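Local coordinates for protein metal-dependent hydrolase (Lactobacillus plantarum, PDB 2F6K) that probably catalyses the metal-dependent decarboxylation of aminocarboxymuconate semialdehyde, as a manganese-bound member of the amidohydrolase family, at residues Y10-Y15 against N77-S82; V236-A241 against E259-G264. All blocks are in the same frame, centred on the assembly; numbering follows the deposited sequence.

Contact 1 of 2, residues Y10-Y15 against N77-S82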
loop_
_atom_site.group_PDB
_atom_site.type_symbol
_atom_site.label_atom_id
_atom_site.label_comp_id
_atom_site.label_asym_id
_atom_site.label_seq_id
_atom_site.Cartn_x
_atom_site.Cartn_y
_atom_site.Cartn_z
ATOM N N TYR A 10 26.709 12.598 8.608
ATOM C CA TYR A 10 27.924 11.800 8.476
ATOM C C TYR A 10 27.497 10.389 8.079
ATOM O O TYR A 10 26.355 10.000 8.310
ATOM C CB TYR A 10 28.713 11.770 9.794
ATOM C CG TYR A 10 28.021 11.087 10.961
ATOM C CD1 TYR A 10 28.554 9.935 11.536
ATOM C CD2 TYR A 10 26.845 11.602 11.498
ATOM C CE1 TYR A 10 27.935 9.310 12.620
ATOM C CE2 TYR A 10 26.219 10.981 12.582
ATOM C CZ TYR A 10 26.770 9.839 13.136
ATOM O OH TYR A 10 26.157 9.234 14.208
ATOM N N LEU A 11 28.400 9.629 7.464
ATOM C CA LEU A 11 28.070 8.270 7.044
ATOM C C LEU A 11 29.110 7.236 7.461
ATOM O O LEU A 11 30.163 7.129 6.840
ATOM C CB LEU A 11 27.884 8.204 5.520
ATOM C CG LEU A 11 26.644 8.875 4.910
ATOM C CD1 LEU A 11 26.808 10.386 4.895
ATOM C CD2 LEU A 11 26.438 8.376 3.497
ATOM N N PRO A 12 28.832 6.473 8.536
ATOM C CA PRO A 12 29.756 5.439 9.017
ATOM C C PRO A 12 29.975 4.421 7.892
ATOM O O PRO A 12 29.076 4.178 7.080
ATOM C CB PRO A 12 29.003 4.825 10.198
ATOM C CG PRO A 12 28.223 5.980 10.738
ATOM C CD PRO A 12 27.693 6.625 9.461
ATOM N N THR A 13 31.155 3.820 7.834
ATOM C CA THR A 13 31.414 2.862 6.773
ATOM C C THR A 13 30.443 1.688 6.821
ATOM O O THR A 13 29.993 1.214 5.777
ATOM C CB THR A 13 32.866 2.351 6.823
ATOM O OG1 THR A 13 33.188 1.962 8.159
ATOM C CG2 THR A 13 33.826 3.441 6.377
ATOM N N SER A 14 30.103 1.230 8.023
ATOM C CA SER A 14 29.176 0.111 8.174
ATOM C C SER A 14 27.796 0.491 7.658
ATOM O O SER A 14 27.065 -0.352 7.149
ATOM C CB SER A 14 29.069 -0.312 9.645
ATOM O OG SER A 14 28.625 0.758 10.466
ATOM N N TYR A 15 27.438 1.761 7.807
ATOM C CA TYR A 15 26.146 2.249 7.339
ATOM C C TYR A 15 26.125 2.248 5.807
ATOM O O TYR A 15 25.133 1.854 5.191
ATOM C CB TYR A 15 25.907 3.666 7.864
ATOM C CG TYR A 15 24.647 4.323 7.351
ATOM C CD1 TYR A 15 23.389 3.865 7.738
ATOM C CD2 TYR A 15 24.714 5.414 6.490
ATOM C CE1 TYR A 15 22.227 4.479 7.280
ATOM C CE2 TYR A 15 23.561 6.037 6.027
ATOM C CZ TYR A 15 22.319 5.569 6.427
ATOM O OH TYR A 15 21.172 6.209 5.997
ATOM N N ASN A 77 26.781 5.626 16.649
ATOM C CA ASN A 77 26.958 6.445 17.833
ATOM C C ASN A 77 28.408 6.468 18.298
ATOM O O ASN A 77 28.862 7.469 18.838
ATOM C CB ASN A 77 26.042 5.974 18.943
ATOM C CG ASN A 77 24.600 6.257 18.636
ATOM O OD1 ASN A 77 24.285 7.123 17.820
ATOM N ND2 ASN A 77 23.709 5.541 19.295
ATOM N N ASP A 78 29.138 5.376 18.092
ATOM C CA ASP A 78 30.546 5.356 18.472
ATOM C C ASP A 78 31.305 6.366 17.592
ATOM O O ASP A 78 32.168 7.102 18.073
ATOM C CB ASP A 78 31.143 3.953 18.300
ATOM C CG ASP A 78 30.571 2.950 19.289
ATOM O OD1 ASP A 78 30.334 3.354 20.449
ATOM O OD2 ASP A 78 30.370 1.767 18.921
ATOM N N ASP A 79 30.967 6.398 16.304
ATOM C CA ASP A 79 31.594 7.321 15.363
ATOM C C ASP A 79 31.283 8.758 15.776
ATOM O O ASP A 79 32.166 9.619 15.798
ATOM C CB ASP A 79 31.069 7.073 13.945
ATOM C CG ASP A 79 31.774 5.924 13.247
ATOM O OD1 ASP A 79 32.239 4.985 13.932
ATOM O OD2 ASP A 79 31.846 5.957 11.999
ATOM N N GLY A 80 30.023 9.016 16.103
ATOM C CA GLY A 80 29.639 10.352 16.515
ATOM C C GLY A 80 30.396 10.774 17.762
ATOM O O GLY A 80 30.892 11.902 17.852
ATOM N N LYS A 81 30.486 9.860 18.724
ATOM C CA LYS A 81 31.187 10.122 19.973
ATOM C C LYS A 81 32.675 10.350 19.708
ATOM O O LYS A 81 33.271 11.310 20.209
ATOM C CB LYS A 81 30.993 8.946 20.928
ATOM C CG LYS A 81 31.820 9.029 22.194
ATOM C CD LYS A 81 31.599 7.795 23.065
ATOM C CE LYS A 81 32.396 7.859 24.370
ATOM N NZ LYS A 81 32.155 6.659 25.237
ATOM N N SER A 82 33.262 9.469 18.903
ATOM C CA SER A 82 34.679 9.559 18.558
ATOM C C SER A 82 35.031 10.870 17.852
ATOM O O SER A 82 36.144 11.378 18.007
ATOM C CB SER A 82 35.083 8.372 17.681
ATOM O OG SER A 82 36.430 8.489 17.260
#
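Tyr10 and Pro12 lean on Asp79 and Gly80 where the loop after the first strand of an amidohydrolase TIM barrel passes the outer helix 66-86. The contact is made by van der Waals touch alone, with no hydrogen bond between the two segments. The Tyr10 ring reaches the helix because CG sits between the backbone N and the carbonyl carbon, chi1 65°. The CE1 corner of the ring then meets Asp79 and Gly80. Tyr10 CE1 lies 4.1 Å from Asp79 CB, which sits at the ring edge near its plane. The same CE1 is 4.1 Å from Gly80 N, in an oblique approach. The phenol oxygen is held one turn earlier, by a hydrogen bond between Tyr10 OH and Ala76 O. Trp35 also touches this ring. Asn77 comes close to the phenol but spends its amide elsewhere, with OD1 accepting from Ser96 N. Pro12 is the N-cap of helix 13-22. Asp79 carries CG anti to its carbonyl carbon (chi1 -82°). OD2 is the carboxylate oxygen meeting the proline ring. The ring and carboxylate planes of Tyr10 and Asp79 are 38° apart. Asp79 OD2 stands 3.6 Å from Pro12 CB and 3.8 Å from Pro12 CG.

Contact 2 of 2, residues V236-A241 against E259-G264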
loop_
_atom_site.group_PDB
_atom_site.type_symbol
_atom_site.label_atom_id
_atom_site.label_comp_id
_atom_site.label_asym_id
_atom_site.label_seq_id
_atom_site.Cartn_x
_atom_site.Cartn_y
_atom_site.Cartn_z
ATOM N N VAL A 236 7.751 23.838 19.952
ATOM C CA VAL A 236 8.815 23.084 19.309
ATOM C C VAL A 236 9.849 23.969 18.626
ATOM O O VAL A 236 9.760 25.194 18.662
ATOM C CB VAL A 236 8.254 22.108 18.263
ATOM C CG1 VAL A 236 7.119 21.288 18.874
ATOM C CG2 VAL A 236 7.788 22.866 17.046
ATOM N N TYR A 237 10.842 23.329 18.018
ATOM C CA TYR A 237 11.896 24.031 17.304
ATOM C C TYR A 237 11.856 23.665 15.824
ATOM O O TYR A 237 11.195 22.700 15.427
ATOM C CB TYR A 237 13.264 23.667 17.877
ATOM C CG TYR A 237 13.531 24.254 19.234
ATOM C CD1 TYR A 237 12.831 23.810 20.362
ATOM C CD2 TYR A 237 14.482 25.259 19.400
ATOM C CE1 TYR A 237 13.077 24.353 21.620
ATOM C CE2 TYR A 237 14.736 25.810 20.652
ATOM C CZ TYR A 237 14.032 25.352 21.757
ATOM O OH TYR A 237 14.299 25.892 22.994
ATOM N N PHE A 238 12.583 24.429 15.016
ATOM C CA PHE A 238 12.632 24.190 13.583
ATOM C C PHE A 238 14.010 24.503 13.031
ATOM O O PHE A 238 14.580 25.547 13.354
ATOM C CB PHE A 238 11.638 25.103 12.858
ATOM C CG PHE A 238 10.210 24.916 13.273
ATOM C CD1 PHE A 238 9.439 23.894 12.726
ATOM C CD2 PHE A 238 9.637 25.760 14.221
ATOM C CE1 PHE A 238 8.113 23.714 13.119
ATOM C CE2 PHE A 238 8.320 25.592 14.621
ATOM C CZ PHE A 238 7.554 24.568 14.072
ATOM N N ASP A 239 14.567 23.614 12.215
ATOM C CA ASP A 239 15.839 23.946 11.593
ATOM C C ASP A 239 15.375 24.555 10.266
ATOM O O ASP A 239 14.191 24.467 9.941
ATOM C CB ASP A 239 16.728 22.704 11.423
ATOM C CG ASP A 239 16.343 21.825 10.249
ATOM O OD1 ASP A 239 16.566 20.600 10.363
ATOM O OD2 ASP A 239 15.857 22.330 9.217
ATOM N N VAL A 240 16.256 25.196 9.512
ATOM C CA VAL A 240 15.813 25.802 8.258
ATOM C C VAL A 240 16.599 25.353 7.037
ATOM O O VAL A 240 16.968 26.169 6.186
ATOM C CB VAL A 240 15.854 27.355 8.327
ATOM C CG1 VAL A 240 14.922 27.852 9.414
ATOM C CG2 VAL A 240 17.275 27.839 8.574
ATOM N N ALA A 241 16.866 24.056 6.952
ATOM C CA ALA A 241 17.578 23.518 5.804
ATOM C C ALA A 241 16.600 23.481 4.620
ATOM O O ALA A 241 15.383 23.433 4.815
ATOM C CB ALA A 241 18.087 22.111 6.119
ATOM N N GLU A 259 13.050 32.596 18.824
ATOM C CA GLU A 259 14.215 31.956 19.429
ATOM C C GLU A 259 14.307 30.454 19.143
ATOM O O GLU A 259 15.299 29.809 19.501
ATOM C CB GLU A 259 14.202 32.173 20.947
ATOM C CG GLU A 259 13.868 33.593 21.422
ATOM C CD GLU A 259 12.436 34.018 21.088
ATOM O OE1 GLU A 259 11.545 33.137 21.004
ATOM O OE2 GLU A 259 12.202 35.241 20.926
ATOM N N HIS A 260 13.288 29.891 18.495
ATOM C CA HIS A 260 13.292 28.457 18.206
ATOM C C HIS A 260 13.635 28.087 16.766
ATOM O O HIS A 260 13.369 26.963 16.332
ATOM C CB HIS A 260 11.940 27.832 18.583
ATOM C CG HIS A 260 11.700 27.747 20.059
ATOM N ND1 HIS A 260 10.600 27.112 20.600
ATOM C CD2 HIS A 260 12.417 28.215 21.110
ATOM C CE1 HIS A 260 10.650 27.192 21.918
ATOM N NE2 HIS A 260 11.743 27.857 22.253
ATOM N N LEU A 261 14.229 29.019 16.029
ATOM C CA LEU A 261 14.605 28.764 14.644
ATOM C C LEU A 261 16.096 28.470 14.570
ATOM O O LEU A 261 16.919 29.281 14.986
ATOM C CB LEU A 261 14.245 29.971 13.777
ATOM C CG LEU A 261 12.749 30.305 13.776
ATOM C CD1 LEU A 261 12.536 31.643 13.090
ATOM C CD2 LEU A 261 11.963 29.193 13.086
ATOM N N LEU A 262 16.443 27.304 14.038
ATOM C CA LEU A 262 17.838 26.896 13.958
ATOM C C LEU A 262 18.339 26.724 12.533
ATOM O O LEU A 262 17.625 26.220 11.672
ATOM C CB LEU A 262 18.012 25.582 14.710
ATOM C CG LEU A 262 17.508 25.578 16.154
ATOM C CD1 LEU A 262 17.445 24.143 16.661
ATOM C CD2 LEU A 262 18.435 26.418 17.021
ATOM N N TYR A 263 19.576 27.135 12.291
ATOM C CA TYR A 263 20.178 27.002 10.976
ATOM C C TYR A 263 20.514 25.541 10.698
ATOM O O TYR A 263 20.816 24.784 11.623
ATOM C CB TYR A 263 21.472 27.811 10.893
ATOM C CG TYR A 263 22.266 27.511 9.645
ATOM C CD1 TYR A 263 21.763 27.828 8.382
ATOM C CD2 TYR A 263 23.503 26.889 9.719
ATOM C CE1 TYR A 263 22.480 27.527 7.225
ATOM C CE2 TYR A 263 24.225 26.588 8.572
ATOM C CZ TYR A 263 23.709 26.910 7.333
ATOM O OH TYR A 263 24.433 26.631 6.200
ATOM N N GLY A 264 20.477 25.164 9.419
ATOM C CA GLY A 264 20.806 23.810 8.999
ATOM C C GLY A 264 21.307 23.839 7.558
ATOM O O GLY A 264 20.777 24.590 6.735
#
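Tyr237 and His260 stack face to face at the start of two neighbouring parallel strands, the last two of the TIM barrel. Their ring centroids are 3.7 Å apart and the planes differ by 16°. His260 CG lies over the centre of the tyrosine ring, while Tyr237 CZ falls toward the rim of the imidazole. His260 CB adds a CH-pi contact over the same tyrosine ring. An alanine in place of Tyr237 would probably leave one face of the His260 imidazole without its stacking partner and open a gap beside Leu262 CD1.

Hydrogen bonds link the two strands. His260 ND1 donates to Val236 O at 2.9 Å, from above the carbonyl plane, and this bent bond probably helps to set the turn of the imidazole. Phe238 N donates to His260 O at 3.0 Å. Leu262 N returns a bond to Phe238 O at 2.7 Å, nearly straight at 170°. Within 236-241, Asp239 OD2 accepts from Ala241 N at 3.0 Å, which closes an Asx turn. This OD2 also accepts from His205 N. Asp239 OD1 is hydrogen-bonded to ND1 of the manganese ligand His7, so Asp239 is a second-shell residue.

Apolar contacts are lighter. Phe238 CB meets Leu261 CD2 at 4.1 Å, and Val240 CG2 lies 3.9 Å from Tyr263 CA.

The two strands belong to a beta-alpha-beta unit with helix 248-252. Leu252 of that helix covers Phe238 and Leu261, strand 200-203 flanks 237-239, and helix 290-306 packs on Tyr237 and Leu262.

Contact 1 comes first along the chain and closes before contact 2 opens. Their centres are about 24 Å apart, on opposite sides of the chain's centre, and their nearest atoms are about 13 Å apart. Both belong to the same barrel. Contact 1 joins the loop after strand 3-9 to the outer helix 66-86, while contact 2 pairs strands 237-239 and 261-262. The manganese is nearer to contact 2: the Tyr10 side chain is about 10 Å from the metal and that of Ala241 about 6 Å. Strand 3-9 carries His7 and His9, and Asp266 follows strand 261-262. These two strands are neighbours in the closed barrel, and His154 of strand 150-154 is the fourth ligand.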